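Local atomic coordinates of nitrilotriacetate monooxygenase (Burkholderia pseudomallei, PDB entry 3SDO), a protein that probably acts as a flavin-dependent monooxygenase of the NtaA/SnaA/DszA family, using FMN and molecular oxygen to oxidise its substrate. Residues G125-V129 with H157-V161; L164-D170 with G202-R208. All coordinates share one frame; numbering follows the deposited sequence.

Overall arrangement
The two contacts follow one another along the chain: contact 1 is complete at Val-161, three residues before contact 2 begins at Leu-164. Both draw on helix 150-165, contact 1 on its middle and contact 2 on its last residues and the loop beyond. Their centres lie about 15 Å apart on the same side of the chain's centre, and they meet where CE3 of Trp-126 packs 4.0 Å from CH2 of Trp-165. Contact 1 packs the helix against barrel strand 124-129, close to the predicted FMN site. Contact 2 ties the end of the same helix to the loop before strand 215-218, farther out, where the second subunit also reaches that loop.

Contact 1 (G125-V129 with H157-V161); sequences GWNVV and HLDVV
Trp-126 of strand 124-129 meets His-157, Leu-158 and Val-161 of helix 150-165 in a buried, mainly apolar strand-to-helix contact in the wall of the luciferase-like TIM barrel. The short segments run nearly antiparallel, at 153°, as a strand and the helix after it do in a beta-alpha barrel. The axes of the two short segments come no closer than 11.3 Å, and the indole bridges much of that gap. With chi1 at 170°, its CG lies anti to the backbone N and the six-membered ring reaches out to the helix. His-157 comes to the outer edge of this ring, its ND1 lying near the indole plane and 3.4 Å from CH2 of Trp-126. The two rings meet rim to rim with their planes turned 57° apart, so neither covers the other's face. One helical turn further on, Val-161 brings both methyls to the same corner of the indole, CG1 standing 3.8 Å from CZ3 of Trp-126. Leu-158 approaches this corner with CD1, which is 3.6 Å from Trp-126 CZ3 and 4.3 Å from CG2 of Val-128. That CG2 sits over the centre of one face of the Trp-126 indole, 3.5 Å above its plane. The polar ends of the two aromatic residues are satisfied outside the contact: NE1 of Trp-126 donates to Met-99 O, and NE2 of His-157 is hydrogen-bonded to Ser-104 OG. Trp-126 also stacks on Phe-113 of helix 106-119, and His-157 touches Pro-106 and Val-109 of that helix. Strand 124-129 itself runs between parallel strands 94-100 and 215-218, and Val-128 and Leu-158 both pack on Gln-218 of the latter.

Contact 2 (L164-D170 with G202-R208); sequences LWDSWDD and GPLNIRR
Arg-208 grips Asp-166 side-on, with NE and NH2 both 3.0 Å from the single oxygen OD1 and on the same face of the carboxylate. Both bonds are bent, and the carboxylate and guanidinium planes stand 55° apart. Asp-166 OD1 also accepts from Gln-213 NE2, while Arg-443 takes the other oxygen, OD2. The chain of Arg-208 turns at chi3 (89°), and NH1 reaches Asp-170 OD1 on its syn side, 3.0 Å away and in the guanidinium plane. This salt-bridge network extends to the C-terminal region through Arg-443, Tyr-439 on Asp-170 and Lys-440 O on Arg-208. It joins the end of helix 150-165 to the loop that leads into barrel strand 215-218. Nearer the helix, Ser-167 OG accepts a nearly straight bond from Leu-204 N (2.8 Å, 166°) and donates to Leu-164 O. The side chain of Leu-204 lies alongside Trp-165; CD2 of Leu-204 is 3.9 Å from CD1 of Trp-165, near the indole plane at its edge. Trp-168 NE1 donates to Leu-204 O at 2.9 Å, the acceptor somewhat tilted from the ring plane. A water accepts from Arg-208 N and donates to Trp-168 O. In the second subunit, Asn-139 bonds Gly-202 N and Val-65 packs on Pro-203, which follows a cis peptide.

Contact 1 (G125-V129 with H157-V161)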
loop_
_atom_site.group_PDB
_atom_site.type_symbol
_atom_site.label_atom_id
_atom_site.label_comp_id
_atom_site.label_asym_id
_atom_site.label_seq_id
_atom_site.Cartn_x
_atom_site.Cartn_y
_atom_site.Cartn_z
ATOM N N GLY A 125 -0.100 -11.899 -0.467
ATOM C CA GLY A 125 -0.327 -12.545 0.833
ATOM C C GLY A 125 -0.624 -11.482 1.874
ATOM O O GLY A 125 -0.117 -10.363 1.784
ATOM N N TRP A 126 -1.489 -11.797 2.840
ATOM C CA TRP A 126 -1.794 -10.861 3.919
ATOM C C TRP A 126 -1.383 -11.500 5.221
ATOM O O TRP A 126 -1.878 -12.588 5.553
ATOM C CB TRP A 126 -3.301 -10.499 3.944
ATOM C CG TRP A 126 -3.789 -9.719 5.160
ATOM C CD1 TRP A 126 -3.062 -8.893 5.947
ATOM C CD2 TRP A 126 -5.139 -9.677 5.681
ATOM N NE1 TRP A 126 -3.855 -8.350 6.940
ATOM C CE2 TRP A 126 -5.130 -8.825 6.802
ATOM C CE3 TRP A 126 -6.340 -10.294 5.314
ATOM C CZ2 TRP A 126 -6.273 -8.584 7.568
ATOM C CZ3 TRP A 126 -7.474 -10.049 6.056
ATOM C CH2 TRP A 126 -7.431 -9.205 7.182
ATOM N N ASN A 127 -0.463 -10.838 5.935
ATOM C CA ASN A 127 -0.089 -11.220 7.284
ATOM C C ASN A 127 -1.037 -10.527 8.234
ATOM O O ASN A 127 -0.950 -9.307 8.424
ATOM C CB ASN A 127 1.364 -10.856 7.630
ATOM C CG ASN A 127 1.709 -11.199 9.072
ATOM O OD1 ASN A 127 1.317 -12.267 9.576
ATOM N ND2 ASN A 127 2.429 -10.303 9.752
ATOM N N VAL A 128 -1.957 -11.308 8.789
ATOM C CA VAL A 128 -2.996 -10.817 9.693
ATOM C C VAL A 128 -2.389 -10.613 11.078
ATOM O O VAL A 128 -1.944 -11.562 11.717
ATOM C CB VAL A 128 -4.180 -11.807 9.760
ATOM C CG1 VAL A 128 -5.269 -11.346 10.790
ATOM C CG2 VAL A 128 -4.789 -11.992 8.373
ATOM N N VAL A 129 -2.334 -9.354 11.505
ATOM C CA VAL A 129 -1.783 -9.009 12.795
ATOM C C VAL A 129 -2.909 -8.753 13.798
ATOM O O VAL A 129 -3.745 -7.882 13.596
ATOM C CB VAL A 129 -0.797 -7.849 12.648
ATOM C CG1 VAL A 129 -0.720 -7.033 13.880
ATOM C CG2 VAL A 129 0.584 -8.416 12.250
ATOM N N HIS A 157 -13.122 -10.058 11.366
ATOM C CA HIS A 157 -12.529 -9.204 10.328
ATOM C C HIS A 157 -12.059 -10.052 9.133
ATOM O O HIS A 157 -12.345 -9.737 7.968
ATOM C CB HIS A 157 -11.359 -8.430 10.962
ATOM C CG HIS A 157 -10.715 -7.413 10.074
ATOM N ND1 HIS A 157 -9.873 -7.760 9.041
ATOM C CD2 HIS A 157 -10.729 -6.055 10.112
ATOM C CE1 HIS A 157 -9.406 -6.659 8.471
ATOM N NE2 HIS A 157 -9.925 -5.612 9.093
ATOM N N LEU A 158 -11.324 -11.119 9.434
ATOM C CA LEU A 158 -10.846 -12.029 8.409
ATOM C C LEU A 158 -11.998 -12.689 7.658
ATOM O O LEU A 158 -11.957 -12.808 6.429
ATOM C CB LEU A 158 -9.952 -13.095 9.042
ATOM C CG LEU A 158 -9.288 -14.090 8.113
ATOM C CD1 LEU A 158 -8.619 -13.378 6.945
ATOM C CD2 LEU A 158 -8.251 -14.911 8.876
ATOM N N ASP A 159 -13.024 -13.103 8.404
ATOM C CA ASP A 159 -14.204 -13.753 7.816
ATOM C C ASP A 159 -14.884 -12.799 6.837
ATOM O O ASP A 159 -15.335 -13.225 5.777
ATOM C CB ASP A 159 -15.241 -14.156 8.874
ATOM C CG ASP A 159 -14.831 -15.372 9.681
ATOM O OD1 ASP A 159 -13.845 -16.031 9.311
ATOM O OD2 ASP A 159 -15.498 -15.655 10.719
ATOM N N VAL A 160 -14.942 -11.516 7.196
ATOM C CA VAL A 160 -15.510 -10.501 6.308
ATOM C C VAL A 160 -14.652 -10.329 5.043
ATOM O O VAL A 160 -15.172 -10.357 3.926
ATOM C CB VAL A 160 -15.688 -9.146 7.029
ATOM C CG1 VAL A 160 -16.173 -8.039 6.049
ATOM C CG2 VAL A 160 -16.707 -9.292 8.174
ATOM N N VAL A 161 -13.343 -10.172 5.218
ATOM C CA VAL A 161 -12.455 -10.016 4.067
ATOM C C VAL A 161 -12.603 -11.190 3.092
ATOM O O VAL A 161 -12.860 -10.979 1.900
ATOM C CB VAL A 161 -11.005 -9.811 4.487
ATOM C CG1 VAL A 161 -10.044 -9.820 3.252
ATOM C CG2 VAL A 161 -10.893 -8.494 5.200
#

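Contact 2 (L164-D170 with G202-R208)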
loop_
_atom_site.group_PDB
_atom_site.type_symbol
_atom_site.label_atom_id
_atom_site.label_comp_id
_atom_site.label_asym_id
_atom_site.label_seq_id
_atom_site.Cartn_x
_atom_site.Cartn_y
_atom_site.Cartn_z
ATOM N N LEU A 164 -15.889 -11.166 1.289
ATOM C CA LEU A 164 -15.853 -10.153 0.205
ATOM C C LEU A 164 -15.073 -10.631 -1.005
ATOM O O LEU A 164 -15.445 -10.345 -2.158
ATOM C CB LEU A 164 -15.263 -8.832 0.702
ATOM C CG LEU A 164 -16.120 -8.049 1.690
ATOM C CD1 LEU A 164 -15.286 -6.949 2.329
ATOM C CD2 LEU A 164 -17.353 -7.448 1.015
ATOM N N TRP A 165 -14.002 -11.371 -0.751
ATOM C CA TRP A 165 -13.184 -11.919 -1.839
ATOM C C TRP A 165 -13.928 -12.959 -2.674
ATOM O O TRP A 165 -13.475 -13.297 -3.753
ATOM C CB TRP A 165 -11.872 -12.530 -1.321
ATOM C CG TRP A 165 -10.831 -11.520 -0.932
ATOM C CD1 TRP A 165 -10.711 -10.223 -1.397
ATOM C CD2 TRP A 165 -9.740 -11.714 -0.007
ATOM N NE1 TRP A 165 -9.621 -9.614 -0.804
ATOM C CE2 TRP A 165 -9.013 -10.502 0.048
ATOM C CE3 TRP A 165 -9.320 -12.784 0.787
ATOM C CZ2 TRP A 165 -7.887 -10.345 0.853
ATOM C CZ3 TRP A 165 -8.191 -12.626 1.600
ATOM C CH2 TRP A 165 -7.485 -11.429 1.622
ATOM N N ASP A 166 -15.044 -13.488 -2.182
ATOM C CA ASP A 166 -15.846 -14.401 -2.992
ATOM C C ASP A 166 -17.056 -13.718 -3.644
ATOM O O ASP A 166 -17.965 -14.399 -4.110
ATOM C CB ASP A 166 -16.246 -15.632 -2.155
ATOM C CG ASP A 166 -15.077 -16.613 -1.948
ATOM O OD1 ASP A 166 -14.000 -16.406 -2.562
ATOM O OD2 ASP A 166 -15.237 -17.616 -1.201
ATOM N N SER A 167 -17.030 -12.383 -3.732
ATOM C CA SER A 167 -18.137 -11.619 -4.327
ATOM C C SER A 167 -18.400 -12.033 -5.766
ATOM O O SER A 167 -19.561 -12.225 -6.162
ATOM C CB SER A 167 -17.853 -10.120 -4.301
ATOM O OG SER A 167 -17.791 -9.616 -2.985
ATOM N N TRP A 168 -17.313 -12.180 -6.515
ATOM C CA TRP A 168 -17.353 -12.392 -7.970
ATOM C C TRP A 168 -16.902 -13.789 -8.363
ATOM O O TRP A 168 -15.722 -14.098 -8.255
ATOM C CB TRP A 168 -16.431 -11.379 -8.649
ATOM C CG TRP A 168 -16.987 -9.978 -8.658
ATOM C CD1 TRP A 168 -16.730 -8.976 -7.757
ATOM C CD2 TRP A 168 -17.867 -9.436 -9.618
ATOM N NE1 TRP A 168 -17.436 -7.854 -8.086
ATOM C CE2 TRP A 168 -18.142 -8.106 -9.234
ATOM C CE3 TRP A 168 -18.485 -9.954 -10.761
ATOM C CZ2 TRP A 168 -18.986 -7.289 -9.954
ATOM C CZ3 TRP A 168 -19.320 -9.142 -11.473
ATOM C CH2 TRP A 168 -19.576 -7.824 -11.067
ATOM N N ASP A 169 -17.811 -14.640 -8.839
ATOM C CA ASP A 169 -17.374 -15.944 -9.327
ATOM C C ASP A 169 -16.287 -15.744 -10.383
ATOM O O ASP A 169 -16.297 -14.761 -11.122
ATOM C CB ASP A 169 -18.495 -16.760 -9.979
ATOM C CG ASP A 169 -19.597 -17.183 -9.015
ATOM O OD1 ASP A 169 -19.487 -17.019 -7.766
ATOM O OD2 ASP A 169 -20.593 -17.713 -9.544
ATOM N N ASP A 170 -15.380 -16.705 -10.472
ATOM C CA ASP A 170 -14.248 -16.623 -11.409
ATOM C C ASP A 170 -14.707 -16.392 -12.866
ATOM O O ASP A 170 -14.000 -15.769 -13.654
ATOM C CB ASP A 170 -13.406 -17.900 -11.319
ATOM C CG ASP A 170 -12.713 -18.057 -9.982
ATOM O OD1 ASP A 170 -12.427 -17.022 -9.314
ATOM O OD2 ASP A 170 -12.422 -19.233 -9.604
ATOM N N GLY A 202 -21.429 -5.655 1.234
ATOM C CA GLY A 202 -20.825 -6.073 -0.036
ATOM C C GLY A 202 -21.809 -5.798 -1.161
ATOM O O GLY A 202 -22.804 -5.111 -0.954
ATOM N N PRO A 203 -21.520 -6.284 -2.380
ATOM C CA PRO A 203 -20.360 -7.038 -2.769
ATOM C C PRO A 203 -19.116 -6.166 -2.886
ATOM O O PRO A 203 -19.198 -4.933 -2.862
ATOM C CB PRO A 203 -20.724 -7.561 -4.165
ATOM C CG PRO A 203 -22.082 -7.013 -4.503
ATOM C CD PRO A 203 -22.344 -5.918 -3.543
ATOM N N LEU A 204 -17.975 -6.828 -3.016
ATOM C CA LEU A 204 -16.731 -6.165 -3.377
ATOM C C LEU A 204 -16.770 -5.718 -4.837
ATOM O O LEU A 204 -17.467 -6.346 -5.662
ATOM C CB LEU A 204 -15.570 -7.131 -3.169
ATOM C CG LEU A 204 -14.182 -6.504 -2.985
ATOM C CD1 LEU A 204 -14.121 -5.582 -1.741
ATOM C CD2 LEU A 204 -13.123 -7.577 -2.874
ATOM N N ASN A 205 -16.001 -4.665 -5.156
ATOM C CA ASN A 205 -15.940 -4.110 -6.513
ATOM C C ASN A 205 -14.647 -4.463 -7.257
ATOM O O ASN A 205 -14.167 -3.712 -8.106
ATOM C CB ASN A 205 -16.214 -2.596 -6.527
ATOM C CG ASN A 205 -15.221 -1.800 -5.715
ATOM O OD1 ASN A 205 -14.340 -2.357 -5.069
ATOM N ND2 ASN A 205 -15.370 -0.481 -5.741
ATOM N N ILE A 206 -14.110 -5.641 -6.958
ATOM C CA ILE A 206 -12.990 -6.188 -7.719
ATOM C C ILE A 206 -13.071 -7.713 -7.682
ATOM O O ILE A 206 -13.556 -8.315 -6.702
ATOM C CB ILE A 206 -11.647 -5.671 -7.199
ATOM C CG1 ILE A 206 -10.510 -6.128 -8.115
ATOM C CG2 ILE A 206 -11.430 -6.125 -5.742
ATOM C CD1 ILE A 206 -9.158 -5.459 -7.798
ATOM N N ARG A 207 -12.620 -8.321 -8.771
ATOM C CA ARG A 207 -12.730 -9.769 -8.974
ATOM C C ARG A 207 -11.640 -10.548 -8.228
ATOM O O ARG A 207 -10.762 -9.955 -7.571
ATOM C CB ARG A 207 -12.652 -10.087 -10.471
ATOM C CG ARG A 207 -11.317 -9.713 -11.136
ATOM C CD ARG A 207 -11.163 -10.458 -12.427
ATOM N NE ARG A 207 -11.035 -11.894 -12.169
ATOM C CZ ARG A 207 -11.319 -12.851 -13.034
ATOM N NH1 ARG A 207 -11.746 -12.549 -14.260
ATOM N NH2 ARG A 207 -11.171 -14.131 -12.671
ATOM N N ARG A 208 -11.667 -11.869 -8.412
ATOM C CA ARG A 208 -10.715 -12.795 -7.793
ATOM C C ARG A 208 -9.480 -12.942 -8.695
ATOM O O ARG A 208 -9.575 -12.719 -9.878
ATOM C CB ARG A 208 -11.396 -14.146 -7.553
ATOM C CG ARG A 208 -12.661 -14.024 -6.712
ATOM C CD ARG A 208 -13.425 -15.340 -6.518
ATOM N NE ARG A 208 -12.974 -16.071 -5.347
ATOM C CZ ARG A 208 -12.277 -17.207 -5.345
ATOM N NH1 ARG A 208 -11.894 -17.772 -6.473
ATOM N NH2 ARG A 208 -11.924 -17.750 -4.186
HETATM O O HOH W 1 -14.539 -10.937 -5.716
HETATM O O HOH W 2 -11.814 -10.492 -4.612
HETATM O O HOH W 3 -13.564 -13.403 -9.952
HETATM O O HOH W 4 -10.090 -15.847 -10.558
HETATM O O HOH W 5 -11.704 -14.810 -15.873
#